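Local coordinates for sialidase domain-containing protein (Dyadobacter fermentans, PDB 5HX0), which is of unknown function but has a sialidase-like beta-propeller fold and may therefore bind or process glycans, at residues Tyr187-Glu192 / Leu247-Ser252; Asn196-Ala199 / Lys203-Ala206; Ala225-Asp228 / Lys234-Asn237. All coordinates share one frame; numbering follows the deposited sequence.

Contact 1 of 3, residues Tyr187-Glu192 / Leu247-Ser252; sequences YPPHIE and LTWKYS
With chi1 at -60°, W249 has CG beside its own backbone N and anti to the carbonyl carbon, and it meets P189 chiefly through CB. P189 CD comes to 3.6 Å from W249 CB, while P189 CG sits 3.7 Å from the carbonyl oxygen of W249, and the two side chains are roughly perpendicular. The indole contributes less: its CD1 lies 4.2 Å from P189 CD, an oblique approach. Y251, two residues on, turns the other way. Its CG is anti to the backbone N (chi1 -174°), and ring atom CD2 lies 3.9 Å from I191 CG2, a methyl that comes to the edge of the phenol ring near its plane. I191 CB is only slightly farther, at 4.1 Å from the same CD2, so the ring edge meets the branch point of the isoleucine as well as one arm. The contact is therefore apolar: no direct hydrogen bond crosses it. One water joins the N-terminal ends of the two segments, donating to L247 O at 2.7 Å and to Y187 O at 3.3 Å. The phenol oxygen of Y251 is held instead by ND1 of H238.

The sequence leading into W249 fits the Asp-box pattern S-x-D-x-G-x-T-W, and T248 shows the expected pinning of this turn: its OG1 is hydrogen-bonded to D244 OD2 and its carbonyl oxygen to the hydroxyl of S242. The turn links strand 234-242 to strand 250-256, the last strand of its sheet. The incoming loop that follows strand 183-186 packs across this sheet, with I191 touching V224, A226 and L240, P188 resting on W222, and W249 touching I220 and L240 of strands 220-229 and 234-242.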
loop_
_atom_site.group_PDB
_atom_site.type_symbol
_atom_site.label_atom_id
_atom_site.label_comp_id
_atom_site.label_asym_id
_atom_site.label_seq_id
_atom_site.Cartn_x
_atom_site.Cartn_y
_atom_site.Cartn_z
ATOM N N TYR A 187 -13.534 6.260 10.522
ATOM C CA TYR A 187 -14.371 6.804 9.465
ATOM C C TYR A 187 -15.184 7.983 9.979
ATOM O O TYR A 187 -15.889 7.845 10.993
ATOM C CB TYR A 187 -15.281 5.719 8.904
ATOM C CG TYR A 187 -14.456 4.668 8.208
ATOM C CD1 TYR A 187 -14.030 4.853 6.894
ATOM C CD2 TYR A 187 -14.055 3.517 8.869
ATOM C CE1 TYR A 187 -13.255 3.920 6.264
ATOM C CE2 TYR A 187 -13.285 2.567 8.233
ATOM C CZ TYR A 187 -12.887 2.777 6.928
ATOM O OH TYR A 187 -12.110 1.850 6.276
ATOM N N PRO A 188 -15.092 9.154 9.352
ATOM C CA PRO A 188 -15.949 10.268 9.748
ATOM C C PRO A 188 -17.409 9.887 9.591
ATOM O O PRO A 188 -17.738 8.959 8.834
ATOM C CB PRO A 188 -15.557 11.385 8.772
ATOM C CG PRO A 188 -14.131 11.078 8.413
ATOM C CD PRO A 188 -14.078 9.560 8.354
ATOM N N PRO A 189 -18.312 10.569 10.283
ATOM C CA PRO A 189 -19.734 10.289 10.079
ATOM C C PRO A 189 -20.144 10.643 8.660
ATOM O O PRO A 189 -19.557 11.515 8.011
ATOM C CB PRO A 189 -20.426 11.195 11.103
ATOM C CG PRO A 189 -19.456 12.336 11.306
ATOM C CD PRO A 189 -18.095 11.700 11.209
ATOM N N HIS A 190 -21.156 9.943 8.174
ATOM C CA HIS A 190 -21.913 10.464 7.046
ATOM C C HIS A 190 -22.782 11.616 7.542
ATOM O O HIS A 190 -23.426 11.500 8.584
ATOM C CB HIS A 190 -22.782 9.368 6.434
ATOM C CG HIS A 190 -23.822 9.894 5.501
ATOM N ND1 HIS A 190 -25.121 10.132 5.895
ATOM C CD2 HIS A 190 -23.741 10.280 4.207
ATOM C CE1 HIS A 190 -25.803 10.621 4.874
ATOM N NE2 HIS A 190 -24.991 10.717 3.837
ATOM N N ILE A 191 -22.794 12.730 6.827
ATOM C CA ILE A 191 -23.603 13.871 7.246
ATOM C C ILE A 191 -24.818 13.982 6.332
ATOM O O ILE A 191 -24.769 13.636 5.143
ATOM C CB ILE A 191 -22.801 15.190 7.292
ATOM C CG1 ILE A 191 -22.127 15.478 5.950
ATOM C CG2 ILE A 191 -21.755 15.120 8.419
ATOM C CD1 ILE A 191 -21.683 16.937 5.793
ATOM N N GLU A 192 -25.926 14.447 6.916
ATOM C CA GLU A 192 -27.218 14.445 6.231
ATOM C C GLU A 192 -27.206 15.076 4.843
ATOM O O GLU A 192 -27.862 14.528 3.945
ATOM C CB GLU A 192 -28.262 15.136 7.128
ATOM C CG GLU A 192 -29.698 15.062 6.618
ATOM C CD GLU A 192 -30.679 15.828 7.503
ATOM O OE1 GLU A 192 -30.227 16.522 8.443
ATOM O OE2 GLU A 192 -31.904 15.735 7.258
ATOM N N LEU A 247 -11.380 11.328 17.676
ATOM C CA LEU A 247 -11.946 9.981 17.650
ATOM C C LEU A 247 -13.330 9.979 17.010
ATOM O O LEU A 247 -13.658 9.076 16.228
ATOM C CB LEU A 247 -12.004 9.392 19.063
ATOM C CG LEU A 247 -10.633 9.168 19.728
ATOM C CD1 LEU A 247 -10.818 8.617 21.154
ATOM C CD2 LEU A 247 -9.710 8.245 18.906
ATOM N N THR A 248 -14.137 10.996 17.287
ATOM C CA THR A 248 -15.476 11.092 16.716
ATOM C C THR A 248 -15.776 12.543 16.382
ATOM O O THR A 248 -15.160 13.462 16.921
ATOM C CB THR A 248 -16.571 10.565 17.665
ATOM O OG1 THR A 248 -16.699 11.457 18.780
ATOM C CG2 THR A 248 -16.254 9.130 18.169
ATOM N N TRP A 249 -16.764 12.738 15.508
ATOM C CA TRP A 249 -17.143 14.045 14.990
ATOM C C TRP A 249 -18.646 14.236 15.123
ATOM O O TRP A 249 -19.414 13.294 14.926
ATOM C CB TRP A 249 -16.727 14.174 13.512
ATOM C CG TRP A 249 -15.245 14.024 13.329
ATOM C CD1 TRP A 249 -14.538 12.866 13.082
ATOM C CD2 TRP A 249 -14.285 15.081 13.388
ATOM N NE1 TRP A 249 -13.185 13.154 12.989
ATOM C CE2 TRP A 249 -13.010 14.506 13.173
ATOM C CE3 TRP A 249 -14.381 16.466 13.611
ATOM C CZ2 TRP A 249 -11.842 15.271 13.173
ATOM C CZ3 TRP A 249 -13.214 17.224 13.612
ATOM C CH2 TRP A 249 -11.968 16.623 13.392
ATOM N N LYS A 250 -19.057 15.464 15.437
ATOM C CA LYS A 250 -20.461 15.845 15.460
ATOM C C LYS A 250 -20.700 16.983 14.475
ATOM O O LYS A 250 -19.904 17.926 14.395
ATOM C CB LYS A 250 -20.900 16.283 16.864
ATOM C CG LYS A 250 -21.313 15.148 17.793
ATOM C CD LYS A 250 -20.150 14.289 18.232
ATOM C CE LYS A 250 -20.641 12.950 18.769
ATOM N NZ LYS A 250 -19.529 11.957 18.851
ATOM N N TYR A 251 -21.800 16.888 13.728
ATOM C CA TYR A 251 -22.219 17.970 12.847
ATOM C C TYR A 251 -22.559 19.216 13.656
ATOM O O TYR A 251 -23.322 19.153 14.619
ATOM C CB TYR A 251 -23.435 17.525 12.035
ATOM C CG TYR A 251 -23.863 18.509 10.980
ATOM C CD1 TYR A 251 -24.757 19.548 11.281
ATOM C CD2 TYR A 251 -23.387 18.411 9.678
ATOM C CE1 TYR A 251 -25.148 20.464 10.314
ATOM C CE2 TYR A 251 -23.780 19.319 8.704
ATOM C CZ TYR A 251 -24.647 20.340 9.025
ATOM O OH TYR A 251 -25.024 21.239 8.059
ATOM N N SER A 252 -21.996 20.357 13.273
ATOM C CA SER A 252 -22.285 21.605 13.963
ATOM C C SER A 252 -23.222 22.495 13.156
ATOM O O SER A 252 -24.299 22.846 13.643
ATOM C CB SER A 252 -20.993 22.356 14.300
ATOM O OG SER A 252 -21.299 23.544 15.021
HETATM O O HOH W 1 -14.415 9.073 13.619
#

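Contact 2 of 3, residues Asn196-Ala199 / Lys203-Ala206; sequences NYTA and KLPA
The flat group here is the Y197 ring, which runs alongside the K203 side chain in the same direction, with K203 CG 3.7 Å from ring atom CE1 in an oblique approach. CD1 of the same ring is 3.8 Å from the backbone N of K203, so the ring rests against main chain as well as aliphatic chain; a cation-pi contact with K156 adds a charged neighbour from another loop. Beyond the ring, the methyl CG2 of T198 packs on the proline ring of P205, 3.5 Å from its CD. Chi1 of T198 is 74°, which sets CG2 beside the backbone N and OG1 between the backbone N and the carbonyl carbon, where it bonds to the N of M200 in an ST turn and also to the N of E202. This tight reversal lies in the long loop between strands 183-186 and 213-214, which connects two blades of the propeller. Its two arms share a single backbone bridge, between Y197 and K203. The one hydrogen bond across them runs from L204 N to N196 O, at 3.2 Å with 149° at the hydrogen; the donor is tilted 30° from the carbonyl plane. L204 CD1 packs 4.0 Å from T198 CG2.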
loop_
_atom_site.group_PDB
_atom_site.type_symbol
_atom_site.label_atom_id
_atom_site.label_comp_id
_atom_site.label_asym_id
_atom_site.label_seq_id
_atom_site.Cartn_x
_atom_site.Cartn_y
_atom_site.Cartn_z
ATOM N N ASN A 196 -24.355 10.595 -1.483
ATOM C CA ASN A 196 -23.728 9.421 -2.086
ATOM C C ASN A 196 -23.607 8.251 -1.110
ATOM O O ASN A 196 -23.587 8.419 0.116
ATOM C CB ASN A 196 -22.335 9.759 -2.611
ATOM C CG ASN A 196 -22.379 10.628 -3.824
ATOM O OD1 ASN A 196 -21.839 11.734 -3.829
ATOM N ND2 ASN A 196 -23.039 10.150 -4.862
ATOM N N TYR A 197 -23.532 7.049 -1.691
ATOM C CA TYR A 197 -23.038 5.844 -1.039
ATOM C C TYR A 197 -21.625 5.547 -1.529
ATOM O O TYR A 197 -21.268 5.878 -2.662
ATOM C CB TYR A 197 -23.950 4.640 -1.336
ATOM C CG TYR A 197 -25.328 4.799 -0.724
ATOM C CD1 TYR A 197 -25.568 4.406 0.587
ATOM C CD2 TYR A 197 -26.367 5.368 -1.442
ATOM C CE1 TYR A 197 -26.813 4.568 1.178
ATOM C CE2 TYR A 197 -27.629 5.536 -0.862
ATOM C CZ TYR A 197 -27.839 5.130 0.448
ATOM O OH TYR A 197 -29.073 5.280 1.045
ATOM N N THR A 198 -20.823 4.908 -0.669
ATOM C CA THR A 198 -19.485 4.482 -1.070
ATOM C C THR A 198 -19.549 3.319 -2.062
ATOM O O THR A 198 -20.587 2.695 -2.266
ATOM C CB THR A 198 -18.656 4.013 0.125
ATOM O OG1 THR A 198 -19.122 2.721 0.547
ATOM C CG2 THR A 198 -18.732 4.997 1.294
ATOM N N ALA A 199 -18.384 2.974 -2.623
ATOM C CA ALA A 199 -18.321 1.819 -3.510
ATOM C C ALA A 199 -18.665 0.510 -2.807
ATOM O O ALA A 199 -18.825 -0.518 -3.476
ATOM C CB ALA A 199 -16.935 1.707 -4.127
ATOM N N LYS A 203 -23.217 4.538 3.623
ATOM C CA LYS A 203 -23.421 5.975 3.479
ATOM C C LYS A 203 -22.067 6.672 3.546
ATOM O O LYS A 203 -21.225 6.343 4.386
ATOM C CB LYS A 203 -24.360 6.505 4.559
ATOM C CG LYS A 203 -25.818 6.013 4.380
ATOM C CD LYS A 203 -26.812 6.892 5.133
ATOM C CE LYS A 203 -26.600 6.816 6.638
ATOM N NZ LYS A 203 -27.031 5.508 7.204
ATOM N N LEU A 204 -21.852 7.624 2.647
ATOM C CA LEU A 204 -20.487 8.128 2.414
ATOM C C LEU A 204 -19.950 8.907 3.612
ATOM O O LEU A 204 -20.522 9.944 3.975
ATOM C CB LEU A 204 -20.454 9.005 1.166
ATOM C CG LEU A 204 -19.044 9.334 0.654
ATOM C CD1 LEU A 204 -18.732 8.526 -0.585
ATOM C CD2 LEU A 204 -18.879 10.841 0.388
ATOM N N PRO A 205 -18.840 8.482 4.221
ATOM C CA PRO A 205 -18.209 9.296 5.275
ATOM C C PRO A 205 -17.744 10.646 4.740
ATOM O O PRO A 205 -17.210 10.744 3.633
ATOM C CB PRO A 205 -17.011 8.439 5.708
ATOM C CG PRO A 205 -17.326 7.026 5.218
ATOM C CD PRO A 205 -18.078 7.252 3.940
ATOM N N ALA A 206 -17.906 11.684 5.560
ATOM C CA ALA A 206 -17.451 13.016 5.166
ATOM C C ALA A 206 -15.921 13.059 4.989
ATOM O O ALA A 206 -15.186 12.194 5.456
ATOM C CB ALA A 206 -17.891 14.052 6.204
#

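Contact 3 of 3, residues Ala225-Asp228 / Lys234-Asn237; sequences AATD and KTSN
D228 reaches from near the end of strand 220-229 across to K234 and S236 of the next. Its CB passes 4.2 Å from S236 OG, and CG, set between the backbone N and the carbonyl carbon (chi1 56°), lies 3.3 Å from K234 NZ. OD1 forms the main branch of a salt bridge, receiving K234 NZ at 3.0 Å on its syn side, somewhat out of the carboxylate plane. OD2 accepts the S236 hydroxyl, with OG at 2.8 Å and well above that plane, and takes only a weak second bond from the ammonium. The lysine bends at chi3 and chi4 to bring NZ back to the carboxylate oxygens, and NZ also bonds to D258 O; S236 OG also bonds to H238 NE2. The backbones pair in antiparallel register. A226 and S236 form the hydrogen-bonded pair, S236 N to A226 O measuring 3.0 Å, and D228 N adds a bond to K234 O at 2.9 Å. Beside the T227-T235 pair, T235 CA-H points to A226 O and T227 CA-H to K234 O. With strand directions 140° apart, this is the twisted beta hairpin of strands 220-229 and 234-242, the middle strands of a four-stranded propeller blade.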
loop_
_atom_site.group_PDB
_atom_site.type_symbol
_atom_site.label_atom_id
_atom_site.label_comp_id
_atom_site.label_asym_id
_atom_site.label_seq_id
_atom_site.Cartn_x
_atom_site.Cartn_y
_atom_site.Cartn_z
ATOM N N ALA A 225 -16.760 18.681 2.939
ATOM C CA ALA A 225 -17.533 18.863 1.724
ATOM C C ALA A 225 -18.603 17.791 1.658
ATOM O O ALA A 225 -18.422 16.687 2.175
ATOM C CB ALA A 225 -16.634 18.772 0.483
ATOM N N ALA A 226 -19.720 18.114 1.009
ATOM C CA ALA A 226 -20.757 17.109 0.796
ATOM C C ALA A 226 -21.430 17.372 -0.542
ATOM O O ALA A 226 -21.692 18.528 -0.895
ATOM C CB ALA A 226 -21.795 17.112 1.933
ATOM N N THR A 227 -21.676 16.297 -1.293
ATOM C CA THR A 227 -22.465 16.388 -2.518
ATOM C C THR A 227 -23.931 16.445 -2.115
ATOM O O THR A 227 -24.434 15.498 -1.505
ATOM C CB THR A 227 -22.224 15.183 -3.432
ATOM O OG1 THR A 227 -20.859 15.129 -3.834
ATOM C CG2 THR A 227 -23.107 15.271 -4.691
ATOM N N ASP A 228 -24.602 17.554 -2.424
ATOM C CA ASP A 228 -25.993 17.732 -2.041
ATOM C C ASP A 228 -26.950 17.799 -3.223
ATOM O O ASP A 228 -28.156 17.922 -3.012
ATOM C CB ASP A 228 -26.174 18.967 -1.142
ATOM C CG ASP A 228 -25.655 20.262 -1.749
ATOM O OD1 ASP A 228 -25.400 20.352 -2.970
ATOM O OD2 ASP A 228 -25.517 21.218 -0.951
ATOM N N LYS A 234 -23.468 19.334 -7.268
ATOM C CA LYS A 234 -23.197 20.484 -6.413
ATOM C C LYS A 234 -22.700 20.002 -5.059
ATOM O O LYS A 234 -23.174 18.985 -4.540
ATOM C CB LYS A 234 -24.435 21.378 -6.219
ATOM C CG LYS A 234 -24.096 22.775 -5.665
ATOM C CD LYS A 234 -25.334 23.666 -5.615
ATOM C CE LYS A 234 -26.386 23.075 -4.712
ATOM N NZ LYS A 234 -26.049 23.232 -3.243
ATOM N N THR A 235 -21.748 20.740 -4.491
ATOM C CA THR A 235 -21.259 20.487 -3.146
ATOM C C THR A 235 -21.443 21.721 -2.276
ATOM O O THR A 235 -21.473 22.865 -2.766
ATOM C CB THR A 235 -19.765 20.062 -3.131
ATOM O OG1 THR A 235 -18.941 21.099 -3.695
ATOM C CG2 THR A 235 -19.552 18.758 -3.896
ATOM N N SER A 236 -21.556 21.474 -0.972
ATOM C CA SER A 236 -21.625 22.521 0.042
ATOM C C SER A 236 -20.685 22.153 1.188
ATOM O O SER A 236 -20.246 21.006 1.306
ATOM C CB SER A 236 -23.071 22.698 0.560
ATOM O OG SER A 236 -23.563 21.441 1.009
ATOM N N ASN A 237 -20.380 23.137 2.034
ATOM C CA ASN A 237 -19.479 22.966 3.165
ATOM C C ASN A 237 -20.258 22.993 4.475
ATOM O O ASN A 237 -21.256 23.718 4.617
ATOM C CB ASN A 237 -18.400 24.062 3.206
ATOM C CG ASN A 237 -17.290 23.838 2.183
ATOM O OD1 ASN A 237 -16.892 24.766 1.485
ATOM N ND2 ASN A 237 -16.793 22.598 2.086
#

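Overall arrangement
All three contacts belong to one neighbourhood of the beta-propeller, their centres 12 to 15 Å apart. Segment 187-192 comes first along the chain; contact 2 and then contact 3 follow in series before 247-252 completes contact 1. Contact 3 lies within the blade formed by strands 213-214, 220-229, 234-242 and 250-256, whose last strand contributes to contact 1. Contact 2 belongs to the loop that enters this blade. A probable hydrogen bond from A206 N to P189 O, at 3.0 Å, joins contacts 1 and 2, while N196 packs on T227. Backbone hydrogen bonds of T227 with I195 and of A225 with Y207 tie the inter-blade loop directly to strand 220-229.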